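Putative hemin storage protein (Bordetella bronchiseptica, PDB 6AU1) cleaves deacetylated poly-beta-1,6-N-acetylglucosamine, a biofilm polysaccharide, through the glycoside hydrolase domain that this chain represents. Local coordinates at residues Y45-A50 against Y91-V96; G156-D161 against V230-L235. All coordinates share one frame; numbering follows the deposited sequence.

Overall arrangement
Both contacts join parallel neighbours in the TIM-type barrel, and both are buried. Contact 1 pairs strand 43-47 with strand 89-94; contact 2 pairs strand 156-159 with strand 230-235. The two are stitched together because strands 89-94 and 156-159 are themselves neighbours: A92 is probably hydrogen-bonded through its O to L158 N and through its N to G156 O. Their centres lie about 9 Å apart. Contact 1 is richer in aromatic packing, with rings at both ends. Contact 2 is more aliphatic along its strands and turns polar just past the C-terminal end of strand 156-159, where H160 and D161 are partly exposed. H160 meets the rings of W93 and F49, so the two contacts converge there.

Contact 1: residues Y45-A50 against Y91-V96; sequences YLQAFA and YAWLPV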
ATOM      1  N   TYR A  45       4.042   9.396  -2.210  1.00 14.18           N
ATOM      2  CA  TYR A  45       2.950   8.438  -2.261  1.00 13.71           C
ATOM      3  C   TYR A  45       1.785   9.036  -1.482  1.00 15.65           C
ATOM      4  O   TYR A  45       1.844   9.110  -0.262  1.00 15.12           O
ATOM      5  CB  TYR A  45       3.361   7.095  -1.650  1.00 13.12           C
ATOM      6  CG  TYR A  45       4.416   6.326  -2.427  1.00 13.72           C
ATOM      7  CD1 TYR A  45       4.843   6.742  -3.682  1.00 18.50           C
ATOM      8  CD2 TYR A  45       4.945   5.147  -1.911  1.00 14.71           C
ATOM      9  CE1 TYR A  45       5.809   6.013  -4.386  1.00 21.01           C
ATOM     10  CE2 TYR A  45       5.894   4.417  -2.602  1.00 18.93           C
ATOM     11  CZ  TYR A  45       6.315   4.846  -3.837  1.00 21.01           C
ATOM     12  OH  TYR A  45       7.261   4.104  -4.516  1.00 21.80           O
ATOM     13  N   LEU A  46       0.752   9.480  -2.191  1.00 13.20           N
ATOM     14  CA  LEU A  46      -0.248  10.352  -1.592  1.00 12.03           C
ATOM     15  C   LEU A  46      -1.583   9.625  -1.340  1.00 11.47           C
ATOM     16  O   LEU A  46      -2.222   9.137  -2.268  1.00 12.39           O
ATOM     17  CB  LEU A  46      -0.458  11.578  -2.496  1.00 12.34           C
ATOM     18  CG  LEU A  46      -1.357  12.659  -1.898  1.00 12.19           C
ATOM     19  CD1 LEU A  46      -0.684  13.267  -0.665  1.00 17.97           C
ATOM     20  CD2 LEU A  46      -1.621  13.742  -2.952  1.00 17.57           C
ATOM     21  N   GLN A  47      -1.986   9.566  -0.072  1.00 11.32           N
ATOM     22  CA  GLN A  47      -3.242   8.925   0.337  1.00 11.44           C
ATOM     23  C   GLN A  47      -4.445   9.501  -0.407  1.00 12.48           C
ATOM     24  O   GLN A  47      -4.661  10.714  -0.377  1.00 13.26           O
ATOM     25  CB  GLN A  47      -3.435   9.114   1.840  1.00 12.45           C
ATOM     26  CG  GLN A  47      -4.456   8.174   2.484  1.00 12.37           C
ATOM     27  CD  GLN A  47      -4.761   8.574   3.919  1.00 14.88           C
ATOM     28  OE1 GLN A  47      -4.563   9.722   4.308  1.00 13.70           O
ATOM     29  NE2 GLN A  47      -5.270   7.631   4.707  1.00 15.35           N
ATOM     30  N   ALA A  48      -5.238   8.643  -1.055  1.00 11.85           N
ATOM     31  CA  ALA A  48      -6.409   9.127  -1.789  1.00 12.91           C
ATOM     32  C   ALA A  48      -7.712   8.760  -1.076  1.00 13.53           C
ATOM     33  O   ALA A  48      -8.802   9.157  -1.510  1.00 12.80           O
ATOM     34  CB  ALA A  48      -6.403   8.568  -3.224  1.00 11.83           C
ATOM     35  N   PHE A  49      -7.573   8.002   0.013  1.00 12.34           N
ATOM     36  CA  PHE A  49      -8.702   7.504   0.819  1.00 14.18           C
ATOM     37  C   PHE A  49      -8.606   8.039   2.250  1.00 13.13           C
ATOM     38  O   PHE A  49      -7.536   8.470   2.680  1.00 12.86           O
ATOM     39  CB  PHE A  49      -8.704   5.964   0.826  1.00 13.69           C
ATOM     40  CG  PHE A  49      -7.483   5.356   1.475  1.00 11.87           C
ATOM     41  CD1 PHE A  49      -6.277   5.279   0.786  1.00 12.87           C
ATOM     42  CD2 PHE A  49      -7.544   4.866   2.777  1.00 13.63           C
ATOM     43  CE1 PHE A  49      -5.143   4.713   1.373  1.00 12.04           C
ATOM     44  CE2 PHE A  49      -6.423   4.309   3.379  1.00 13.40           C
ATOM     45  CZ  PHE A  49      -5.213   4.230   2.673  1.00 13.84           C
ATOM     46  N   ALA A  50      -9.715   8.024   2.988  1.00 12.39           N
ATOM     47  CA  ALA A  50      -9.696   8.503   4.364  1.00 11.11           C
ATOM     48  C   ALA A  50      -9.693   7.332   5.345  1.00 12.64           C
ATOM     49  O   ALA A  50     -10.467   6.390   5.198  1.00 14.99           O
ATOM     50  CB  ALA A  50     -10.882   9.407   4.629  1.00 12.80           C
ATOM     51  N   TYR A  91       2.177   9.598  -6.612  1.00 13.82           N
ATOM     52  CA  TYR A  91       1.460   8.339  -6.796  1.00 13.85           C
ATOM     53  C   TYR A  91       0.167   8.394  -6.007  1.00 17.28           C
ATOM     54  O   TYR A  91       0.168   8.858  -4.867  1.00 20.11           O
ATOM     55  CB  TYR A  91       2.264   7.130  -6.293  1.00 15.11           C
ATOM     56  CG  TYR A  91       3.484   6.710  -7.081  1.00 18.40           C
ATOM     57  CD1 TYR A  91       4.400   7.635  -7.549  1.00 22.27           C
ATOM     58  CD2 TYR A  91       3.748   5.359  -7.296  1.00 19.08           C
ATOM     59  CE1 TYR A  91       5.542   7.230  -8.244  1.00 25.38           C
ATOM     60  CE2 TYR A  91       4.879   4.946  -7.981  1.00 21.20           C
ATOM     61  CZ  TYR A  91       5.771   5.887  -8.453  1.00 25.21           C
ATOM     62  OH  TYR A  91       6.900   5.487  -9.137  1.00 23.36           O
ATOM     63  N   ALA A  92      -0.923   7.912  -6.592  1.00 13.81           N
ATOM     64  CA  ALA A  92      -2.162   7.770  -5.842  1.00 11.84           C
ATOM     65  C   ALA A  92      -2.102   6.486  -5.032  1.00 16.26           C
ATOM     66  O   ALA A  92      -1.932   5.410  -5.590  1.00 15.66           O
ATOM     67  CB  ALA A  92      -3.370   7.760  -6.779  1.00 13.55           C
ATOM     68  N   TRP A  93      -2.223   6.619  -3.715  1.00 14.08           N
ATOM     69  CA  TRP A  93      -2.203   5.483  -2.799  1.00 13.73           C
ATOM     70  C   TRP A  93      -3.658   5.136  -2.458  1.00 11.82           C
ATOM     71  O   TRP A  93      -4.374   5.950  -1.867  1.00 11.54           O
ATOM     72  CB  TRP A  93      -1.366   5.853  -1.564  1.00 12.07           C
ATOM     73  CG  TRP A  93      -1.476   4.976  -0.367  1.00 11.30           C
ATOM     74  CD1 TRP A  93      -1.719   3.624  -0.333  1.00 14.25           C
ATOM     75  CD2 TRP A  93      -1.353   5.399   0.992  1.00 15.65           C
ATOM     76  NE1 TRP A  93      -1.743   3.189   0.973  1.00 16.90           N
ATOM     77  CE2 TRP A  93      -1.529   4.259   1.804  1.00 17.35           C
ATOM     78  CE3 TRP A  93      -1.106   6.638   1.606  1.00 14.87           C
ATOM     79  CZ2 TRP A  93      -1.476   4.315   3.201  1.00 18.15           C
ATOM     80  CZ3 TRP A  93      -1.063   6.695   3.001  1.00 13.95           C
ATOM     81  CH2 TRP A  93      -1.238   5.533   3.777  1.00 18.81           C
ATOM     82  N   LEU A  94      -4.111   3.953  -2.872  1.00 12.52           N
ATOM     83  CA  LEU A  94      -5.520   3.578  -2.729  1.00 13.09           C
ATOM     84  C   LEU A  94      -5.612   2.115  -2.295  1.00 11.08           C
ATOM     85  O   LEU A  94      -4.749   1.329  -2.647  1.00 13.68           O
ATOM     86  CB  LEU A  94      -6.250   3.796  -4.065  1.00 19.04           C
ATOM     87  CG  LEU A  94      -7.759   4.026  -4.149  1.00 23.44           C
ATOM     88  CD1 LEU A  94      -8.192   5.221  -3.291  1.00 19.10           C
ATOM     89  CD2 LEU A  94      -8.182   4.198  -5.612  1.00 19.79           C
ATOM     90  N   PRO A  95      -6.663   1.756  -1.549  1.00 11.46           N
ATOM     91  CA  PRO A  95      -6.875   0.339  -1.227  1.00 12.53           C
ATOM     92  C   PRO A  95      -7.124  -0.479  -2.480  1.00 12.89           C
ATOM     93  O   PRO A  95      -7.586   0.040  -3.491  1.00 14.31           O
ATOM     94  CB  PRO A  95      -8.133   0.354  -0.348  1.00 11.44           C
ATOM     95  CG  PRO A  95      -8.231   1.765   0.176  1.00 13.28           C
ATOM     96  CD  PRO A  95      -7.707   2.612  -0.963  1.00 10.17           C
ATOM     97  N   VAL A  96      -6.825  -1.766  -2.401  1.00 12.45           N
ATOM     98  CA  VAL A  96      -7.152  -2.684  -3.468  1.00 13.29           C
ATOM     99  C   VAL A  96      -8.559  -3.251  -3.252  1.00 12.44           C
ATOM    100  O   VAL A  96      -9.312  -3.457  -4.210  1.00 13.46           O
ATOM    101  CB  VAL A  96      -6.124  -3.827  -3.533  1.00 13.82           C
ATOM    102  CG1 VAL A  96      -6.454  -4.785  -4.692  1.00 14.72           C
ATOM    103  CG2 VAL A  96      -4.697  -3.255  -3.687  1.00 14.92           C
TER
HETATM  104  O   HOH W   1       8.493   5.234  -6.663  1.00 25.21           O
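F49 and W93 form the tight end of this contact. The edge of the F49 ring points at the face of the indole in a T-shaped pair, with planes at 85°. F49 CE1 comes 3.7 Å from W93 CE2. P95 lies over a face of the F49 ring, where its CG makes a CH-pi contact 4.0 Å from the ring centroid. Q47 CG lies on the opposite face, so the phenyl ring is sandwiched. At the ring edge, F49 CD1 sits 3.3 Å from W93 O. The F49 side chain starts between the backbone N and the carbonyl carbon (chi1 63°), which turns the ring back toward W93 and P95. Q47 CB packs 3.4 Å from W93 CE3, and the amide end of Q47 goes on to bond D15.

The backbones make a parallel pair in the TIM-type barrel of this glycoside hydrolase domain. L46 N bonds Y91 O at 2.8 Å, W93 N bonds L46 O, and A48 N bonds W93 O. The last bond carries the pairing one residue past strand 43-47. A48 CB touches L94 CD1 at 3.8 Å. On the face of L46 and A92, helix 75-86 packs against both, and it also touches A48.

At the Y45 and Y91 end the rings still touch, but the hydroxyl tips meet through a water. The two side chains run side by side, and Y45 CE1 lies over the centre of the Y91 ring. The rings are oblique, with planes at 44°. The water is 2.7 Å from Y45 OH and more weakly held by Y91 OH.

Contact 2: residues G156-D161 against V230-L235; sequences GLLFHD and VVARNL. With EDO (1,2-ethanediol), chain G.
L158 and A232 face the same side of the sheet, and the leucine fills the hollow above the small alanine. L158 CD1 rests 3.9 Å from A232 CB. With CG anti to the backbone N (chi1 171°), the isobutyl group also reaches N234, crossing its side chain at about a right angle. On the other face, F159 lies obliquely against V231, with F159 CE2 3.9 Å from V231 CB. F159 CB packs on R233 CG, and the carbonyl oxygen of A232 lies 3.4 Å from F159 CD2.

Four backbone bonds hold the parallel strands, from L157 N to V230 O through N234 N to F159 O, the last at 3.0 Å. G156 presents no side chain where its CA lies 3.0 Å from V230 O. Beyond strand 156-159, D161 CB packs on N234 CB at 3.8 Å. A water links H160 O, R233 NE and N234 O. D161 binds a 1,2-ethanediol, probably from the crystallisation liquor, with OD1 2.6 Å from its O1.

Helix 195-223 packs on the L157, F159, V231 and R233 face. The R233 guanidinium bonds A163 and Y260. Strands 89-94 and 262-266 flank the pair in the barrel.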
ATOM      1  N   GLY A 156       1.588   7.758 -10.839  1.00 17.72           N
ATOM      2  CA  GLY A 156       1.652   6.341 -10.536  1.00 17.26           C
ATOM      3  C   GLY A 156       0.576   5.916  -9.570  1.00 16.04           C
ATOM      4  O   GLY A 156      -0.197   6.742  -9.074  1.00 14.99           O
ATOM      5  N   LEU A 157       0.533   4.615  -9.302  1.00 15.19           N
ATOM      6  CA  LEU A 157      -0.369   4.058  -8.297  1.00 16.32           C
ATOM      7  C   LEU A 157       0.435   3.322  -7.246  1.00 14.60           C
ATOM      8  O   LEU A 157       1.371   2.587  -7.582  1.00 17.99           O
ATOM      9  CB  LEU A 157      -1.368   3.077  -8.922  1.00 17.75           C
ATOM     10  CG  LEU A 157      -2.461   3.571  -9.854  1.00 21.64           C
ATOM     11  CD1 LEU A 157      -3.072   2.359 -10.545  1.00 18.77           C
ATOM     12  CD2 LEU A 157      -3.524   4.358  -9.067  1.00 18.31           C
ATOM     13  N   LEU A 158       0.085   3.528  -5.982  1.00 15.90           N
ATOM     14  CA  LEU A 158       0.575   2.657  -4.924  1.00 14.09           C
ATOM     15  C   LEU A 158      -0.596   1.820  -4.437  1.00 12.85           C
ATOM     16  O   LEU A 158      -1.537   2.320  -3.830  1.00 13.45           O
ATOM     17  CB  LEU A 158       1.192   3.440  -3.758  1.00 15.19           C
ATOM     18  CG  LEU A 158       1.518   2.559  -2.538  1.00 15.43           C
ATOM     19  CD1 LEU A 158       2.631   1.527  -2.842  1.00 14.81           C
ATOM     20  CD2 LEU A 158       1.861   3.408  -1.295  1.00 15.77           C
ATOM     21  N   PHE A 159      -0.533   0.528  -4.713  1.00 12.61           N
ATOM     22  CA  PHE A 159      -1.541  -0.375  -4.195  1.00 12.10           C
ATOM     23  C   PHE A 159      -1.251  -0.671  -2.719  1.00 13.79           C
ATOM     24  O   PHE A 159      -0.175  -1.149  -2.369  1.00 14.00           O
ATOM     25  CB  PHE A 159      -1.564  -1.664  -5.025  1.00 13.29           C
ATOM     26  CG  PHE A 159      -1.955  -1.450  -6.470  1.00 15.38           C
ATOM     27  CD1 PHE A 159      -3.263  -1.114  -6.810  1.00 14.30           C
ATOM     28  CD2 PHE A 159      -1.023  -1.617  -7.485  1.00 17.51           C
ATOM     29  CE1 PHE A 159      -3.629  -0.925  -8.145  1.00 13.99           C
ATOM     30  CE2 PHE A 159      -1.376  -1.435  -8.823  1.00 16.66           C
ATOM     31  CZ  PHE A 159      -2.684  -1.087  -9.150  1.00 16.01           C
ATOM     32  N   HIS A 160      -2.237  -0.379  -1.876  1.00 12.93           N
ATOM     33  CA  HIS A 160      -2.160  -0.453  -0.410  1.00 12.29           C
ATOM     34  C   HIS A 160      -1.883  -1.850   0.129  1.00 15.02           C
ATOM     35  O   HIS A 160      -2.063  -2.835  -0.587  1.00 13.67           O
ATOM     36  CB  HIS A 160      -3.495   0.075   0.143  1.00 10.72           C
ATOM     37  CG  HIS A 160      -3.528   0.308   1.629  1.00 12.60           C
ATOM     38  ND1 HIS A 160      -2.432   0.713   2.360  1.00 14.56           N
ATOM     39  CD2 HIS A 160      -4.562   0.239   2.506  1.00 11.65           C
ATOM     40  CE1 HIS A 160      -2.784   0.871   3.625  1.00 14.64           C
ATOM     41  NE2 HIS A 160      -4.069   0.579   3.743  1.00 13.15           N
ATOM     42  N   ASP A 161      -1.476  -1.928   1.397  1.00 10.72           N
ATOM     43  CA  ASP A 161      -1.205  -3.215   2.046  1.00 13.64           C
ATOM     44  C   ASP A 161      -2.476  -3.950   2.493  1.00 14.35           C
ATOM     45  O   ASP A 161      -2.392  -4.981   3.156  1.00 13.69           O
ATOM     46  CB  ASP A 161      -0.249  -3.030   3.248  1.00 14.02           C
ATOM     47  CG  ASP A 161      -0.827  -2.172   4.389  1.00 18.47           C
ATOM     48  OD1 ASP A 161      -2.052  -1.957   4.474  1.00 17.31           O
ATOM     49  OD2 ASP A 161      -0.022  -1.718   5.237  1.00 25.56           O
ATOM     50  N   VAL A 230       3.136   4.266 -13.819  1.00 30.63           N
ATOM     51  CA  VAL A 230       4.004   3.472 -12.958  1.00 28.37           C
ATOM     52  C   VAL A 230       3.196   2.869 -11.823  1.00 30.18           C
ATOM     53  O   VAL A 230       2.311   3.527 -11.290  1.00 25.51           O
ATOM     54  CB  VAL A 230       5.134   4.327 -12.370  1.00 28.69           C
ATOM     55  CG1 VAL A 230       6.128   3.465 -11.605  1.00 32.33           C
ATOM     56  CG2 VAL A 230       5.830   5.107 -13.475  1.00 37.20           C
ATOM     57  N   VAL A 231       3.474   1.621 -11.462  1.00 23.97           N
ATOM     58  CA  VAL A 231       2.780   1.028 -10.318  1.00 21.68           C
ATOM     59  C   VAL A 231       3.724   0.446  -9.270  1.00 19.99           C
ATOM     60  O   VAL A 231       4.758  -0.154  -9.586  1.00 20.95           O
ATOM     61  CB  VAL A 231       1.776  -0.086 -10.756  1.00 22.77           C
ATOM     62  CG1 VAL A 231       0.661   0.516 -11.625  1.00 24.23           C
ATOM     63  CG2 VAL A 231       2.489  -1.235 -11.480  1.00 23.31           C
ATOM     64  N   ALA A 232       3.352   0.641  -8.010  1.00 18.56           N
ATOM     65  CA  ALA A 232       4.045   0.034  -6.881  1.00 17.04           C
ATOM     66  C   ALA A 232       3.020  -0.671  -6.012  1.00 17.06           C
ATOM     67  O   ALA A 232       1.827  -0.352  -6.077  1.00 16.64           O
ATOM     68  CB  ALA A 232       4.802   1.087  -6.071  1.00 17.59           C
ATOM     69  N   ARG A 233       3.465  -1.624  -5.207  1.00 14.47           N
ATOM     70  CA  ARG A 233       2.554  -2.250  -4.244  1.00 14.03           C
ATOM     71  C   ARG A 233       3.275  -2.473  -2.922  1.00 15.35           C
ATOM     72  O   ARG A 233       4.441  -2.854  -2.911  1.00 14.96           O
ATOM     73  CB  ARG A 233       2.004  -3.573  -4.794  1.00 16.30           C
ATOM     74  CG  ARG A 233       1.009  -4.280  -3.827  1.00 13.15           C
ATOM     75  CD  ARG A 233       0.257  -5.418  -4.520  1.00 13.48           C
ATOM     76  NE  ARG A 233      -0.414  -6.285  -3.548  1.00 14.52           N
ATOM     77  CZ  ARG A 233      -0.828  -7.521  -3.816  1.00 15.25           C
ATOM     78  NH1 ARG A 233      -0.675  -8.029  -5.041  1.00 16.15           N
ATOM     79  NH2 ARG A 233      -1.378  -8.257  -2.852  1.00 13.30           N
ATOM     80  N   ASN A 234       2.584  -2.218  -1.811  1.00 13.94           N
ATOM     81  CA  ASN A 234       3.126  -2.519  -0.486  1.00 14.29           C
ATOM     82  C   ASN A 234       3.272  -4.018  -0.263  1.00 16.71           C
ATOM     83  O   ASN A 234       2.335  -4.793  -0.514  1.00 14.27           O
ATOM     84  CB  ASN A 234       2.229  -1.960   0.629  1.00 12.16           C
ATOM     85  CG  ASN A 234       2.336  -0.461   0.786  1.00 15.91           C
ATOM     86  OD1 ASN A 234       1.324   0.214   0.897  1.00 18.73           O
ATOM     87  ND2 ASN A 234       3.563   0.061   0.846  1.00 16.75           N
ATOM     88  N   LEU A 235       4.439  -4.408   0.236  1.00 15.26           N
ATOM     89  CA  LEU A 235       4.742  -5.801   0.553  1.00 13.85           C
ATOM     90  C   LEU A 235       5.151  -5.893   2.018  1.00 15.98           C
ATOM     91  O   LEU A 235       6.011  -5.130   2.480  1.00 14.69           O
ATOM     92  CB  LEU A 235       5.875  -6.322  -0.349  1.00 13.78           C
ATOM     93  CG  LEU A 235       6.446  -7.716  -0.064  1.00 11.92           C
ATOM     94  CD1 LEU A 235       5.365  -8.794  -0.208  1.00 15.41           C
ATOM     95  CD2 LEU A 235       7.603  -7.992  -1.006  1.00 14.86           C
TER
HETATM   96  C1  EDO G 705      -3.794  -3.738   6.795  1.00 23.96           C
HETATM   97  O1  EDO G 705      -4.100  -2.988   5.605  1.00 23.57           O
HETATM   98  C2  EDO G 705      -3.922  -5.232   6.514  1.00 26.14           C
HETATM   99  O2  EDO G 705      -2.860  -5.654   5.650  1.00 26.74           O
HETATM  100  O   HOH W   2      -0.464  -5.092  -0.978  1.00 15.51           O